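Local coordinates for taurine:2-oxoglutarate aminotransferase (Bifidobacterium kashiwanohense PV20-2, PDB 6JIX), which probably transfers the amino group of taurine to 2-oxoglutarate, using pyridoxal 5'-phosphate as cofactor, at residues 60-71 against 326-336. Residues are numbered along the deposited sequence; the frame is centred on the assembly and turned at random.
Sequences NLGHELPEIVDA and AAVNYYLEHDV
In Y330 the first torsion sets CG opposite the backbone N (chi1 -167°), which lays the ring between L65 and H334 and brings it against L61. Y331 takes the other setting, with CG beside the backbone N, and its ring reaches L61 and N60. L61 therefore lies against two tyrosines. Its CD1 sits over one face of the Y331 ring, 4.3 Å from the centroid in a CH-pi contact. Its CD2 meets CE1 of Y331 at 3.5 Å and also touches Y330 CD1 and V336 CG2. On the Y330 ring, L65 CD2 makes a second CH-pi contact, 4.0 Å from the centroid. H334 CG lies over the opposite face of that ring. The bent chain of E67 brings its carboxylate to the ring edge, with the two planes 73° apart. One water links E67 OE2 to H334 NE2 on the more exposed side. No direct hydrogen bond joins the two segments. Farther along the helices, small side chains meet. A326 CB lies 3.5 Å from both A71 CB and E67 O, and I68 CD1 packs on A327 CB at 3.9 Å. The Y331 hydroxyl lies beside N60 CB but hydrogen-bonds to G282 O, while N60 OD1 is hydrogen-bonded to R260 NH2 and N60 lies about 6 Å, side chain to side chain, from K281, which binds pyridoxal 5'-phosphate. Helices 66-78 and 318-333 run nearly antiparallel here, their local axes 155° apart and 8.9 Å at closest approach. A Schellman motif with D335 as C-prime residue ends helix 318-333, and D335 OD1 then caps A338 N in helix 336-357. Helix 89-102 packs on V328 and L332, and D77 of the second subunit packs on V69.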
# COMPACT_ATOMS: atom_id res chain seq x y z
N ASN A 60 6.60 8.84 -15.47
CA ASN A 60 6.27 10.07 -16.16
C ASN A 60 7.51 10.80 -16.68
O ASN A 60 7.45 11.49 -17.71
CB ASN A 60 5.46 10.97 -15.23
CG ASN A 60 3.96 10.65 -15.25
OD1 ASN A 60 3.55 9.58 -15.69
ND2 ASN A 60 3.15 11.59 -14.78
N LEU A 61 8.64 10.71 -15.96
CA LEU A 61 9.88 11.35 -16.37
C LEU A 61 10.89 10.37 -16.96
O LEU A 61 12.10 10.59 -16.85
CB LEU A 61 10.50 12.09 -15.18
CG LEU A 61 9.66 13.26 -14.69
CD1 LEU A 61 10.30 13.94 -13.49
CD2 LEU A 61 9.46 14.25 -15.83
N GLY A 62 10.41 9.29 -17.58
CA GLY A 62 11.30 8.28 -18.08
C GLY A 62 11.91 7.49 -16.94
O GLY A 62 11.46 7.53 -15.79
N HIS A 63 12.96 6.75 -17.27
CA HIS A 63 13.65 5.88 -16.33
C HIS A 63 15.03 6.43 -16.00
O HIS A 63 15.70 7.05 -16.83
CB HIS A 63 13.74 4.47 -16.91
CG HIS A 63 12.40 3.88 -17.25
ND1 HIS A 63 11.51 3.44 -16.29
CD2 HIS A 63 11.78 3.70 -18.44
CE1 HIS A 63 10.42 2.98 -16.88
NE2 HIS A 63 10.56 3.13 -18.19
N GLU A 64 15.44 6.22 -14.74
CA GLU A 64 16.79 6.56 -14.28
C GLU A 64 17.10 8.05 -14.45
O GLU A 64 18.27 8.44 -14.53
CB GLU A 64 17.86 5.71 -14.98
CG GLU A 64 17.81 4.26 -14.58
CD GLU A 64 18.37 4.03 -13.20
OE1 GLU A 64 19.60 4.06 -13.06
OE2 GLU A 64 17.59 3.82 -12.25
N LEU A 65 16.07 8.88 -14.49
CA LEU A 65 16.27 10.31 -14.53
C LEU A 65 17.24 10.71 -13.42
O LEU A 65 16.93 10.49 -12.25
CB LEU A 65 14.95 11.04 -14.37
CG LEU A 65 15.10 12.54 -14.60
CD1 LEU A 65 14.81 12.84 -16.05
CD2 LEU A 65 14.17 13.31 -13.67
N PRO A 66 18.39 11.28 -13.75
CA PRO A 66 19.38 11.57 -12.70
C PRO A 66 18.84 12.37 -11.52
O PRO A 66 19.27 12.13 -10.39
CB PRO A 66 20.46 12.34 -13.47
CG PRO A 66 20.37 11.78 -14.85
CD PRO A 66 18.89 11.63 -15.09
N GLU A 67 17.92 13.32 -11.75
CA GLU A 67 17.47 14.16 -10.65
C GLU A 67 16.81 13.34 -9.54
O GLU A 67 17.07 13.58 -8.35
CB GLU A 67 16.50 15.23 -11.17
CG GLU A 67 17.18 16.40 -11.84
CD GLU A 67 17.62 16.07 -13.24
OE1 GLU A 67 17.42 14.90 -13.66
OE2 GLU A 67 18.16 16.97 -13.93
N ILE A 68 15.96 12.37 -9.91
CA ILE A 68 15.30 11.53 -8.90
C ILE A 68 16.27 10.49 -8.37
O ILE A 68 16.32 10.23 -7.16
CB ILE A 68 14.03 10.86 -9.46
CG1 ILE A 68 13.02 11.91 -9.96
CG2 ILE A 68 13.38 10.02 -8.39
CD1 ILE A 68 12.06 11.36 -11.00
N VAL A 69 17.04 9.86 -9.26
CA VAL A 69 18.01 8.86 -8.84
C VAL A 69 18.94 9.44 -7.79
O VAL A 69 19.16 8.86 -6.72
CB VAL A 69 18.79 8.31 -10.04
CG1 VAL A 69 19.99 7.51 -9.55
CG2 VAL A 69 17.89 7.46 -10.94
N ASP A 70 19.47 10.64 -8.06
CA ASP A 70 20.41 11.24 -7.13
C ASP A 70 19.75 11.59 -5.81
O ASP A 70 20.34 11.38 -4.74
CB ASP A 70 21.05 12.48 -7.76
CG ASP A 70 21.98 12.14 -8.90
OD1 ASP A 70 22.41 10.97 -9.01
OD2 ASP A 70 22.27 13.04 -9.71
N ALA A 71 18.54 12.15 -5.85
CA ALA A 71 17.84 12.49 -4.61
C ALA A 71 17.65 11.25 -3.76
O ALA A 71 17.74 11.31 -2.52
CB ALA A 71 16.50 13.15 -4.92
N ALA A 326 12.17 15.65 -5.68
CA ALA A 326 12.97 15.79 -6.89
C ALA A 326 12.10 15.71 -8.14
O ALA A 326 12.28 16.49 -9.09
CB ALA A 326 14.05 14.72 -6.92
N ALA A 327 11.15 14.77 -8.17
CA ALA A 327 10.27 14.66 -9.33
C ALA A 327 9.45 15.92 -9.53
O ALA A 327 9.41 16.49 -10.62
CB ALA A 327 9.34 13.45 -9.17
N VAL A 328 8.80 16.41 -8.47
CA VAL A 328 7.93 17.57 -8.66
C VAL A 328 8.75 18.78 -9.09
O VAL A 328 8.34 19.52 -10.00
CB VAL A 328 7.11 17.85 -7.39
CG1 VAL A 328 6.36 19.15 -7.53
CG2 VAL A 328 6.16 16.66 -7.09
N ASN A 329 9.93 18.98 -8.48
CA ASN A 329 10.80 20.09 -8.86
C ASN A 329 11.19 20.00 -10.33
O ASN A 329 11.27 21.01 -11.02
CB ASN A 329 12.06 20.13 -7.99
CG ASN A 329 11.87 20.95 -6.71
OD1 ASN A 329 11.03 21.85 -6.65
ND2 ASN A 329 12.66 20.62 -5.68
N TYR A 330 11.42 18.78 -10.83
CA TYR A 330 11.70 18.61 -12.25
C TYR A 330 10.51 19.04 -13.11
O TYR A 330 10.68 19.78 -14.09
CB TYR A 330 12.08 17.17 -12.54
CG TYR A 330 12.67 17.02 -13.93
CD1 TYR A 330 11.86 16.94 -15.06
CD2 TYR A 330 14.05 16.99 -14.10
CE1 TYR A 330 12.43 16.81 -16.32
CE2 TYR A 330 14.61 16.85 -15.34
CZ TYR A 330 13.81 16.77 -16.45
OH TYR A 330 14.42 16.64 -17.69
N TYR A 331 9.31 18.54 -12.79
CA TYR A 331 8.14 18.90 -13.59
C TYR A 331 8.08 20.41 -13.75
O TYR A 331 7.89 20.92 -14.86
CB TYR A 331 6.83 18.41 -12.95
CG TYR A 331 6.59 16.92 -12.96
CD1 TYR A 331 6.68 16.18 -14.14
CD2 TYR A 331 6.26 16.24 -11.78
CE1 TYR A 331 6.46 14.83 -14.14
CE2 TYR A 331 6.04 14.89 -11.77
CZ TYR A 331 6.14 14.18 -12.95
OH TYR A 331 5.91 12.82 -12.94
N LEU A 332 8.29 21.12 -12.64
CA LEU A 332 8.16 22.57 -12.65
C LEU A 332 9.34 23.22 -13.36
O LEU A 332 9.16 23.96 -14.34
CB LEU A 332 8.03 23.08 -11.21
CG LEU A 332 6.81 22.59 -10.42
CD1 LEU A 332 6.77 23.17 -9.00
CD2 LEU A 332 5.51 22.90 -11.17
N GLU A 333 10.57 22.94 -12.89
CA GLU A 333 11.74 23.65 -13.40
C GLU A 333 11.93 23.44 -14.90
O GLU A 333 12.35 24.36 -15.60
CB GLU A 333 13.00 23.21 -12.65
CG GLU A 333 13.16 23.90 -11.30
CD GLU A 333 14.01 23.11 -10.30
OE1 GLU A 333 15.03 22.49 -10.70
OE2 GLU A 333 13.66 23.12 -9.10
N HIS A 334 11.59 22.25 -15.42
CA HIS A 334 11.78 21.93 -16.83
C HIS A 334 10.51 22.11 -17.63
O HIS A 334 10.41 21.58 -18.75
CB HIS A 334 12.30 20.50 -16.99
CG HIS A 334 13.73 20.34 -16.61
ND1 HIS A 334 14.71 20.02 -17.52
CD2 HIS A 334 14.36 20.48 -15.42
CE1 HIS A 334 15.88 19.96 -16.91
NE2 HIS A 334 15.69 20.23 -15.63
N ASP A 335 9.53 22.81 -17.07
CA ASP A 335 8.24 23.09 -17.69
C ASP A 335 7.77 21.88 -18.50
O ASP A 335 7.64 21.92 -19.73
CB ASP A 335 8.27 24.36 -18.53
CG ASP A 335 6.89 25.03 -18.61
OD1 ASP A 335 5.85 24.31 -18.43
OD2 ASP A 335 6.83 26.26 -18.84
N VAL A 336 7.53 20.79 -17.78
CA VAL A 336 7.16 19.54 -18.44
C VAL A 336 5.74 19.63 -18.98
O VAL A 336 5.44 19.05 -20.04
CB VAL A 336 7.37 18.35 -17.49
CG1 VAL A 336 6.72 17.10 -18.04
CG2 VAL A 336 8.86 18.10 -17.31
O HOH W 1 17.01 19.32 -13.07